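Local coordinates for protein carbonic anhydrase (PDB 6LAC) that probably catalyses the reversible hydration of carbon dioxide to hydrogencarbonate, using one zinc ion bound in each subunit, at residues Y9-D17 against A171-I179; E136-R147 against L161-D169. The protein carries 1 engineered substitution. One frame throughout, in Å; residues are numbered along the deposited sequence.

In the fold
Contact 1 and contact 2 have centres about 13 Å apart and share one mixed beta-sheet. Along the chain the order is 9-17, 136-147, 161-169, 171-179, so contact 1 joins the two ends of the modelled chain while both halves of contact 2 lie between them. In contact 1 the short strand 11-13 is added to the sheet beyond strand 174-178. That strand is in turn the hairpin partner of strand 162-169, on which helix 127-148 packs in contact 2. The two contacts meet directly where the hydroxyl of Y9 bonds to E136. Together they connect the outer edge of the sheet to the layer beside the strand carrying zinc ligand H89.

Contact 1. Residues Y9-D17 against A171-I179; sequences YQLQPLSLD and ATKRGYQLI
L14 reaches G175 and Q177 because its CG stands beside its own backbone N, anti to the carbonyl carbon (chi1 -62°), which spreads the two methyls along the partner strand. CD2 meets Q177 CB at 3.6 Å, while CD1 lies 3.9 Å from G175 CA. Glycine suits this place, since the leucine methyl packs directly against its backbone. Further along, Q12 turns CG away from its N (chi1 170°) and extends, laying its amide end beside I179; the isoleucine's CD1 comes within 3.5 Å of Q12 CD.

The backbones themselves pair in antiparallel fashion. Q12 and Q177 form a hydrogen-bonded pair: Q12 N donates to Q177 O at 2.8 Å, and Q177 N returns a more bent bond to Q12 O. I179 N donates to Q10 O, and L14 N binds G175 O at 2.9 Å in an almost straight bond (174° at the hydrogen). P13 sits opposite Y176 in a non-hydrogen-bonded pair, a position where proline's missing N-H costs no bond to this partner.

L11, P13, Y176 and L178 share one face of the sheet. L11 CD1 lies 3.9 Å from Y176 CB, with the two side chains roughly perpendicular, and also touches L178. P13 CG packs 4.1 Å from Y176 CD1. The tyrosine's own OH bonds T172 OG1 at 2.7 Å, in the plane of the ring, which restrains its outer end.

Strand 11-13 is the outermost strand on this side of the chain's sheet, and strand 174-178 is held on its other flank by strand 162-169, joined through a turn with a G1 bulge at K173 and R174. Helix 127-148 lies against Y9 and L178.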
loop_
_atom_site.group_PDB
_atom_site.type_symbol
_atom_site.label_atom_id
_atom_site.label_comp_id
_atom_site.label_asym_id
_atom_site.label_seq_id
_atom_site.Cartn_x
_atom_site.Cartn_y
_atom_site.Cartn_z
ATOM N N TYR A 9 -26.346 -6.327 -5.223
ATOM C CA TYR A 9 -25.169 -7.041 -4.625
ATOM C C TYR A 9 -25.564 -7.610 -3.264
ATOM O O TYR A 9 -26.415 -6.990 -2.615
ATOM C CB TYR A 9 -23.956 -6.098 -4.506
ATOM C CG TYR A 9 -23.985 -4.992 -3.455
ATOM C CD1 TYR A 9 -24.379 -3.692 -3.767
ATOM C CD2 TYR A 9 -23.503 -5.199 -2.165
ATOM C CE1 TYR A 9 -24.343 -2.656 -2.837
ATOM C CE2 TYR A 9 -23.457 -4.170 -1.224
ATOM C CZ TYR A 9 -23.872 -2.894 -1.558
ATOM O OH TYR A 9 -23.867 -1.896 -0.630
ATOM N N GLN A 10 -24.983 -8.725 -2.828
ATOM C CA GLN A 10 -25.102 -9.191 -1.424
ATOM C C GLN A 10 -23.716 -9.406 -0.802
ATOM O O GLN A 10 -22.731 -9.525 -1.565
ATOM C CB GLN A 10 -25.991 -10.434 -1.353
ATOM C CG GLN A 10 -25.304 -11.723 -1.770
ATOM C CD GLN A 10 -26.306 -12.834 -1.979
ATOM O OE1 GLN A 10 -26.057 -13.793 -2.708
ATOM N NE2 GLN A 10 -27.462 -12.697 -1.348
ATOM N N LEU A 11 -23.659 -9.488 0.530
ATOM C CA LEU A 11 -22.440 -9.714 1.337
ATOM C C LEU A 11 -22.463 -11.174 1.748
ATOM O O LEU A 11 -23.450 -11.584 2.435
ATOM C CB LEU A 11 -22.423 -8.833 2.593
ATOM C CG LEU A 11 -22.104 -7.354 2.417
ATOM C CD1 LEU A 11 -20.675 -7.162 1.952
ATOM C CD2 LEU A 11 -23.077 -6.710 1.455
ATOM N N GLN A 12 -21.459 -11.940 1.350
ATOM C CA GLN A 12 -21.345 -13.367 1.730
ATOM C C GLN A 12 -20.150 -13.509 2.647
ATOM O O GLN A 12 -19.025 -13.230 2.225
ATOM C CB GLN A 12 -21.199 -14.252 0.495
ATOM C CG GLN A 12 -20.834 -15.692 0.836
ATOM C CD GLN A 12 -21.139 -16.639 -0.299
ATOM O OE1 GLN A 12 -22.291 -16.844 -0.676
ATOM N NE2 GLN A 12 -20.093 -17.198 -0.885
ATOM N N PRO A 13 -20.351 -13.930 3.918
ATOM C CA PRO A 13 -19.242 -14.209 4.820
ATOM C C PRO A 13 -18.242 -15.157 4.151
ATOM O O PRO A 13 -18.696 -16.139 3.580
ATOM C CB PRO A 13 -19.907 -14.867 6.049
ATOM C CG PRO A 13 -21.336 -14.379 5.994
ATOM C CD PRO A 13 -21.670 -14.186 4.534
ATOM N N LEU A 14 -16.946 -14.833 4.167
ATOM C CA LEU A 14 -15.892 -15.710 3.598
ATOM C C LEU A 14 -15.678 -16.876 4.561
ATOM O O LEU A 14 -15.664 -16.653 5.789
ATOM C CB LEU A 14 -14.573 -14.953 3.414
ATOM C CG LEU A 14 -14.601 -13.761 2.460
ATOM C CD1 LEU A 14 -13.283 -12.996 2.517
ATOM C CD2 LEU A 14 -14.895 -14.187 1.038
ATOM N N SER A 15 -15.493 -18.068 4.029
ATOM C CA SER A 15 -14.828 -19.164 4.776
ATOM C C SER A 15 -13.373 -19.163 4.324
ATOM O O SER A 15 -13.155 -19.241 3.119
ATOM C CB SER A 15 -15.503 -20.482 4.548
ATOM O OG SER A 15 -16.906 -20.354 4.715
ATOM N N LEU A 16 -12.435 -19.043 5.255
ATOM C CA LEU A 16 -11.010 -18.782 4.924
ATOM C C LEU A 16 -10.505 -19.881 4.013
ATOM O O LEU A 16 -9.637 -19.586 3.188
ATOM C CB LEU A 16 -10.166 -18.711 6.189
ATOM C CG LEU A 16 -10.248 -17.391 6.931
ATOM C CD1 LEU A 16 -11.644 -17.117 7.444
ATOM C CD2 LEU A 16 -9.236 -17.375 8.055
ATOM N N ASP A 17 -11.013 -21.109 4.183
ATOM C CA ASP A 17 -10.495 -22.290 3.453
ATOM C C ASP A 17 -11.116 -22.418 2.063
ATOM O O ASP A 17 -10.810 -23.420 1.396
ATOM C CB ASP A 17 -10.715 -23.566 4.277
ATOM C CG ASP A 17 -12.173 -23.964 4.512
ATOM O OD1 ASP A 17 -12.398 -25.129 4.844
ATOM O OD2 ASP A 17 -13.061 -23.103 4.431
ATOM N N ALA A 171 -14.586 -5.622 13.569
ATOM C CA ALA A 171 -15.388 -5.897 14.795
ATOM C C ALA A 171 -15.775 -7.392 14.843
ATOM O O ALA A 171 -15.572 -8.030 15.915
ATOM C CB ALA A 171 -16.539 -4.928 14.896
ATOM N N THR A 172 -16.279 -7.971 13.756
ATOM C CA THR A 172 -16.578 -9.424 13.610
ATOM C C THR A 172 -15.326 -10.227 13.239
ATOM O O THR A 172 -15.389 -11.475 13.198
ATOM C CB THR A 172 -17.712 -9.643 12.610
ATOM O OG1 THR A 172 -17.244 -9.196 11.330
ATOM C CG2 THR A 172 -18.989 -8.906 12.953
ATOM N N LYS A 173 -14.195 -9.557 12.953
ATOM C CA LYS A 173 -12.921 -10.203 12.570
ATOM C C LYS A 173 -13.150 -11.166 11.391
ATOM O O LYS A 173 -12.641 -12.320 11.391
ATOM C CB LYS A 173 -12.309 -10.810 13.832
ATOM C CG LYS A 173 -12.088 -9.791 14.948
ATOM C CD LYS A 173 -11.180 -10.294 16.051
ATOM C CE LYS A 173 -10.911 -9.292 17.155
ATOM N NZ LYS A 173 -9.618 -9.582 17.832
ATOM N N ARG A 174 -13.901 -10.694 10.402
ATOM C CA ARG A 174 -14.325 -11.505 9.237
ATOM C C ARG A 174 -14.266 -10.642 7.979
ATOM O O ARG A 174 -14.485 -9.445 8.077
ATOM C CB ARG A 174 -15.773 -12.000 9.362
ATOM C CG ARG A 174 -16.009 -13.183 10.293
ATOM C CD ARG A 174 -16.977 -14.161 9.628
ATOM N NE ARG A 174 -17.875 -14.862 10.537
ATOM C CZ ARG A 174 -18.679 -15.859 10.184
ATOM N NH1 ARG A 174 -18.694 -16.294 8.936
ATOM N NH2 ARG A 174 -19.460 -16.435 11.086
ATOM N N GLY A 175 -14.102 -11.288 6.832
ATOM C CA GLY A 175 -14.297 -10.662 5.516
ATOM C C GLY A 175 -15.604 -11.101 4.902
ATOM O O GLY A 175 -16.091 -12.240 5.200
ATOM N N TYR A 176 -16.171 -10.286 4.041
ATOM C CA TYR A 176 -17.423 -10.566 3.339
ATOM C C TYR A 176 -17.222 -10.288 1.864
ATOM O O TYR A 176 -16.861 -9.148 1.511
ATOM C CB TYR A 176 -18.555 -9.726 3.917
ATOM C CG TYR A 176 -18.704 -9.855 5.409
ATOM C CD1 TYR A 176 -19.685 -10.667 5.964
ATOM C CD2 TYR A 176 -17.796 -9.290 6.283
ATOM C CE1 TYR A 176 -19.810 -10.797 7.346
ATOM C CE2 TYR A 176 -17.890 -9.426 7.659
ATOM C CZ TYR A 176 -18.898 -10.205 8.202
ATOM O OH TYR A 176 -18.913 -10.339 9.573
ATOM N N GLN A 177 -17.445 -11.281 1.031
ATOM C CA GLN A 177 -17.362 -11.108 -0.410
ATOM C C GLN A 177 -18.578 -10.337 -0.901
ATOM O O GLN A 177 -19.746 -10.617 -0.456
ATOM C CB GLN A 177 -17.209 -12.459 -1.084
ATOM C CG GLN A 177 -17.025 -12.290 -2.572
ATOM C CD GLN A 177 -16.917 -13.610 -3.283
ATOM O OE1 GLN A 177 -16.910 -14.677 -2.662
ATOM N NE2 GLN A 177 -16.762 -13.515 -4.591
ATOM N N LEU A 178 -18.392 -9.443 -1.837
ATOM C CA LEU A 178 -19.512 -8.801 -2.550
ATOM C C LEU A 178 -19.888 -9.692 -3.735
ATOM O O LEU A 178 -19.070 -9.884 -4.593
ATOM C CB LEU A 178 -19.126 -7.384 -2.941
ATOM C CG LEU A 178 -19.214 -6.423 -1.771
ATOM C CD1 LEU A 178 -18.258 -5.253 -1.909
ATOM C CD2 LEU A 178 -20.646 -5.940 -1.605
ATOM N N ILE A 179 -21.088 -10.285 -3.694
ATOM C CA ILE A 179 -21.692 -11.141 -4.762
ATOM C C ILE A 179 -22.952 -10.476 -5.333
ATOM O O ILE A 179 -23.153 -9.278 -5.515
ATOM C CB ILE A 179 -22.047 -12.516 -4.178
ATOM C CG1 ILE A 179 -20.790 -13.350 -3.930
ATOM C CG2 ILE A 179 -23.056 -13.224 -5.085
ATOM C CD1 ILE A 179 -21.016 -14.521 -3.021
#

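Contact 2. Residues E136-R147 against L161-D169; sequences ELNVLEQVHSLR and LNIWGMVYD
R147 and I163 lie alongside one another, their side chains pointing opposite ways, where the helix faces the start of strand 162-169. From R147 CB, still 4.5 Å from I163 CD1, the chain steps to CG, placed beside the backbone N (chi1 -69°), which touches the same methyl at 3.8 Å. It then runs extended to NE, and the guanidinium turns one edge to the strand: NH2 gives a hydrogen bond to I163 O at 2.9 Å, with NE and CZ farther from that oxygen. This bond is bent, with 137° at the hydrogen, and the oxygen lies 24° out of the guanidinium plane. One face of that flat group rests on the helix itself: V143 CG1 sits 3.3 Å from its plane, over the centre. A long arginine suits this place, its methylenes packing on isoleucine while its charged end reaches the carbonyl of I163.

Deeper in, the contact is apolar and buried. V143 CG1 meets I163 CG2 at 4.0 Å, and L146 CG packs against I163 CD1, so the isoleucine fits among three helix residues. V139 points its two branches at different parts of the strand: CG1 lies 3.6 Å from G165 CA, while CG2 lies against M166 O and, less closely, V167 CG2 at 4.2 Å. With hydrogen alone on G165, a beta-branched valine can settle onto the backbone. At the far end E136 lends its CG to V167, but its carboxylate is taken by Y90 and Y9.

The helix runs nearly antiparallel to the strand, the usual layering of a beta-alpha-beta crossover: helices connect the parallel neighbours 83-89 and 162-169. It belongs to the alpha/beta core of beta-class carbonic anhydrases, and V167 lies about 5 Å, side chain to side chain, from zinc ligand H89.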
loop_
_atom_site.group_PDB
_atom_site.type_symbol
_atom_site.label_atom_id
_atom_site.label_comp_id
_atom_site.label_asym_id
_atom_site.label_seq_id
_atom_site.Cartn_x
_atom_site.Cartn_y
_atom_site.Cartn_z
ATOM N N GLU A 136 -19.021 -0.192 0.940
ATOM C CA GLU A 136 -19.415 -1.308 0.043
ATOM C C GLU A 136 -19.526 -0.802 -1.383
ATOM O O GLU A 136 -19.068 -1.486 -2.328
ATOM C CB GLU A 136 -20.757 -1.904 0.503
ATOM C CG GLU A 136 -20.696 -2.554 1.867
ATOM C CD GLU A 136 -22.020 -2.828 2.556
ATOM O OE1 GLU A 136 -23.046 -2.504 1.933
ATOM O OE2 GLU A 136 -21.994 -3.322 3.717
ATOM N N LEU A 137 -20.189 0.321 -1.573
ATOM C CA LEU A 137 -20.393 0.881 -2.910
ATOM C C LEU A 137 -19.047 1.192 -3.531
ATOM O O LEU A 137 -18.875 1.066 -4.751
ATOM C CB LEU A 137 -21.319 2.099 -2.878
ATOM C CG LEU A 137 -22.791 1.775 -2.563
ATOM C CD1 LEU A 137 -23.496 3.017 -2.096
ATOM C CD2 LEU A 137 -23.488 1.206 -3.790
ATOM N N ASN A 138 -18.112 1.744 -2.757
ATOM C CA ASN A 138 -16.774 2.065 -3.294
ATOM C C ASN A 138 -16.115 0.771 -3.785
ATOM O O ASN A 138 -15.505 0.788 -4.843
ATOM C CB ASN A 138 -15.967 2.817 -2.259
ATOM C CG ASN A 138 -14.612 3.228 -2.739
ATOM O OD1 ASN A 138 -14.516 3.861 -3.781
ATOM N ND2 ASN A 138 -13.592 2.853 -1.956
ATOM N N VAL A 139 -16.182 -0.290 -3.008
ATOM C CA VAL A 139 -15.590 -1.586 -3.470
ATOM C C VAL A 139 -16.243 -2.001 -4.783
ATOM O O VAL A 139 -15.512 -2.282 -5.749
ATOM C CB VAL A 139 -15.719 -2.693 -2.428
ATOM C CG1 VAL A 139 -15.219 -4.007 -3.005
ATOM C CG2 VAL A 139 -14.930 -2.364 -1.154
ATOM N N LEU A 140 -17.560 -1.941 -4.869
ATOM C CA LEU A 140 -18.243 -2.400 -6.108
ATOM C C LEU A 140 -17.798 -1.543 -7.263
ATOM O O LEU A 140 -17.513 -2.090 -8.344
ATOM C CB LEU A 140 -19.735 -2.310 -5.889
ATOM C CG LEU A 140 -20.352 -3.377 -5.001
ATOM C CD1 LEU A 140 -21.805 -3.008 -4.712
ATOM C CD2 LEU A 140 -20.250 -4.761 -5.623
ATOM N N GLU A 141 -17.755 -0.224 -7.092
ATOM C CA GLU A 141 -17.398 0.657 -8.228
ATOM C C GLU A 141 -15.927 0.501 -8.547
ATOM O O GLU A 141 -15.566 0.529 -9.741
ATOM C CB GLU A 141 -17.826 2.089 -7.908
ATOM C CG GLU A 141 -19.338 2.194 -7.780
ATOM C CD GLU A 141 -20.159 2.452 -9.029
ATOM O OE1 GLU A 141 -19.783 1.931 -10.122
ATOM O OE2 GLU A 141 -21.183 3.193 -8.911
ATOM N N GLN A 142 -15.048 0.283 -7.587
ATOM C CA GLN A 142 -13.634 0.052 -7.943
ATOM C C GLN A 142 -13.463 -1.264 -8.715
ATOM O O GLN A 142 -12.663 -1.314 -9.621
ATOM C CB GLN A 142 -12.762 0.041 -6.691
ATOM C CG GLN A 142 -12.668 1.405 -6.009
ATOM C CD GLN A 142 -12.049 2.440 -6.893
ATOM O OE1 GLN A 142 -11.041 2.207 -7.519
ATOM N NE2 GLN A 142 -12.627 3.634 -6.946
ATOM N N VAL A 143 -14.162 -2.307 -8.316
ATOM C CA VAL A 143 -14.090 -3.575 -9.093
ATOM C C VAL A 143 -14.560 -3.362 -10.546
ATOM O O VAL A 143 -13.832 -3.747 -11.467
ATOM C CB VAL A 143 -14.908 -4.641 -8.369
ATOM C CG1 VAL A 143 -15.097 -5.860 -9.287
ATOM C CG2 VAL A 143 -14.260 -5.008 -7.053
ATOM N N HIS A 144 -15.684 -2.676 -10.691
ATOM C CA HIS A 144 -16.250 -2.489 -12.050
ATOM C C HIS A 144 -15.299 -1.626 -12.868
ATOM O O HIS A 144 -14.968 -1.939 -14.024
ATOM C CB HIS A 144 -17.627 -1.857 -11.953
ATOM C CG HIS A 144 -18.158 -1.430 -13.278
ATOM N ND1 HIS A 144 -18.597 -2.365 -14.196
ATOM C CD2 HIS A 144 -18.222 -0.220 -13.872
ATOM C CE1 HIS A 144 -18.961 -1.747 -15.311
ATOM N NE2 HIS A 144 -18.747 -0.420 -15.137
ATOM N N SER A 145 -14.790 -0.558 -12.301
ATOM C CA SER A 145 -13.886 0.383 -12.975
ATOM C C SER A 145 -12.617 -0.354 -13.378
ATOM O O SER A 145 -12.151 -0.186 -14.534
ATOM C CB SER A 145 -13.560 1.567 -12.103
ATOM O OG SER A 145 -12.610 2.377 -12.746
ATOM N N LEU A 146 -12.056 -1.186 -12.497
ATOM C CA LEU A 146 -10.799 -1.871 -12.798
ATOM C C LEU A 146 -11.036 -2.890 -13.926
ATOM O O LEU A 146 -10.158 -3.047 -14.780
ATOM C CB LEU A 146 -10.218 -2.501 -11.537
ATOM C CG LEU A 146 -8.779 -2.941 -11.698
ATOM C CD1 LEU A 146 -7.876 -1.784 -12.102
ATOM C CD2 LEU A 146 -8.323 -3.596 -10.400
ATOM N N ARG A 147 -12.173 -3.544 -13.989
ATOM C CA ARG A 147 -12.446 -4.497 -15.107
ATOM C C ARG A 147 -12.503 -3.744 -16.446
ATOM O O ARG A 147 -12.238 -4.353 -17.515
ATOM C CB ARG A 147 -13.766 -5.208 -14.882
ATOM C CG ARG A 147 -13.790 -6.176 -13.725
ATOM C CD ARG A 147 -15.050 -7.033 -13.730
ATOM N NE ARG A 147 -15.104 -7.948 -12.635
ATOM C CZ ARG A 147 -16.051 -8.038 -11.732
ATOM N NH1 ARG A 147 -17.162 -7.319 -11.886
ATOM N NH2 ARG A 147 -15.972 -8.881 -10.755
ATOM N N LEU A 161 -7.944 -13.576 -15.873
ATOM C CA LEU A 161 -7.983 -12.637 -14.724
ATOM C C LEU A 161 -9.352 -12.685 -14.125
ATOM O O LEU A 161 -10.366 -12.717 -14.871
ATOM C CB LEU A 161 -7.698 -11.246 -15.223
ATOM C CG LEU A 161 -7.695 -10.151 -14.147
ATOM C CD1 LEU A 161 -6.632 -10.372 -13.094
ATOM C CD2 LEU A 161 -7.526 -8.795 -14.782
ATOM N N ASN A 162 -9.434 -12.691 -12.806
ATOM C CA ASN A 162 -10.660 -12.408 -12.061
ATOM C C ASN A 162 -10.384 -11.274 -11.075
ATOM O O ASN A 162 -9.309 -11.313 -10.465
ATOM C CB ASN A 162 -11.166 -13.652 -11.344
ATOM C CG ASN A 162 -11.835 -14.663 -12.279
ATOM O OD1 ASN A 162 -12.789 -14.330 -12.948
ATOM N ND2 ASN A 162 -11.306 -15.844 -12.286
ATOM N N ILE A 163 -11.359 -10.406 -10.941
ATOM C CA ILE A 163 -11.295 -9.288 -9.953
ATOM C C ILE A 163 -12.423 -9.500 -8.971
ATOM O O ILE A 163 -13.584 -9.714 -9.411
ATOM C CB ILE A 163 -11.354 -7.929 -10.633
ATOM C CG1 ILE A 163 -10.287 -7.808 -11.727
ATOM C CG2 ILE A 163 -11.198 -6.818 -9.586
ATOM C CD1 ILE A 163 -10.228 -6.471 -12.435
ATOM N N TRP A 164 -12.141 -9.457 -7.683
ATOM C CA TRP A 164 -13.073 -9.823 -6.607
ATOM C C TRP A 164 -13.230 -8.595 -5.713
ATOM O O TRP A 164 -12.232 -7.857 -5.500
ATOM C CB TRP A 164 -12.560 -11.003 -5.818
ATOM C CG TRP A 164 -12.186 -12.182 -6.669
ATOM C CD1 TRP A 164 -10.941 -12.517 -7.059
ATOM C CD2 TRP A 164 -13.098 -13.142 -7.245
ATOM N NE1 TRP A 164 -10.980 -13.668 -7.797
ATOM C CE2 TRP A 164 -12.285 -14.038 -7.971
ATOM C CE3 TRP A 164 -14.496 -13.275 -7.286
ATOM C CZ2 TRP A 164 -12.831 -15.130 -8.670
ATOM C CZ3 TRP A 164 -15.022 -14.356 -7.980
ATOM C CH2 TRP A 164 -14.196 -15.252 -8.656
ATOM N N GLY A 165 -14.383 -8.352 -5.147
ATOM C CA GLY A 165 -14.581 -7.336 -4.108
ATOM C C GLY A 165 -14.870 -7.971 -2.787
ATOM O O GLY A 165 -15.661 -8.946 -2.711
ATOM N N MET A 166 -14.303 -7.419 -1.730
ATOM C CA MET A 166 -14.739 -7.826 -0.391
ATOM C C MET A 166 -14.670 -6.644 0.543
ATOM O O MET A 166 -14.092 -5.603 0.211
ATOM C CB MET A 166 -13.923 -8.971 0.128
ATOM C CG MET A 166 -12.527 -8.632 0.273
ATOM S SD MET A 166 -11.590 -9.825 1.276
ATOM C CE MET A 166 -12.145 -9.476 2.947
ATOM N N VAL A 167 -15.303 -6.799 1.699
ATOM C CA VAL A 167 -15.181 -5.829 2.816
ATOM C C VAL A 167 -14.781 -6.541 4.080
ATOM O O VAL A 167 -15.318 -7.616 4.392
ATOM C CB VAL A 167 -16.468 -5.059 3.023
ATOM C CG1 VAL A 167 -16.278 -3.979 4.048
ATOM C CG2 VAL A 167 -17.032 -4.528 1.749
ATOM N N TYR A 168 -13.818 -5.982 4.768
ATOM C CA TYR A 168 -13.313 -6.503 6.033
ATOM C C TYR A 168 -13.964 -5.744 7.177
ATOM O O TYR A 168 -14.029 -4.529 7.179
ATOM C CB TYR A 168 -11.816 -6.323 6.053
ATOM C CG TYR A 168 -11.178 -6.437 7.398
ATOM C CD1 TYR A 168 -11.225 -7.597 8.130
ATOM C CD2 TYR A 168 -10.447 -5.371 7.914
ATOM C CE1 TYR A 168 -10.629 -7.671 9.402
ATOM C CE2 TYR A 168 -9.801 -5.431 9.136
ATOM C CZ TYR A 168 -9.927 -6.588 9.882
ATOM O OH TYR A 168 -9.273 -6.662 11.111
ATOM N N ASP A 169 -14.429 -6.521 8.160
ATOM C CA ASP A 169 -15.050 -5.965 9.394
ATOM C C ASP A 169 -14.175 -6.291 10.607
ATOM O O ASP A 169 -14.129 -7.479 11.006
ATOM C CB ASP A 169 -16.434 -6.597 9.555
ATOM C CG ASP A 169 -17.260 -5.967 10.656
ATOM O OD1 ASP A 169 -16.657 -5.548 11.667
ATOM O OD2 ASP A 169 -18.495 -5.876 10.456
#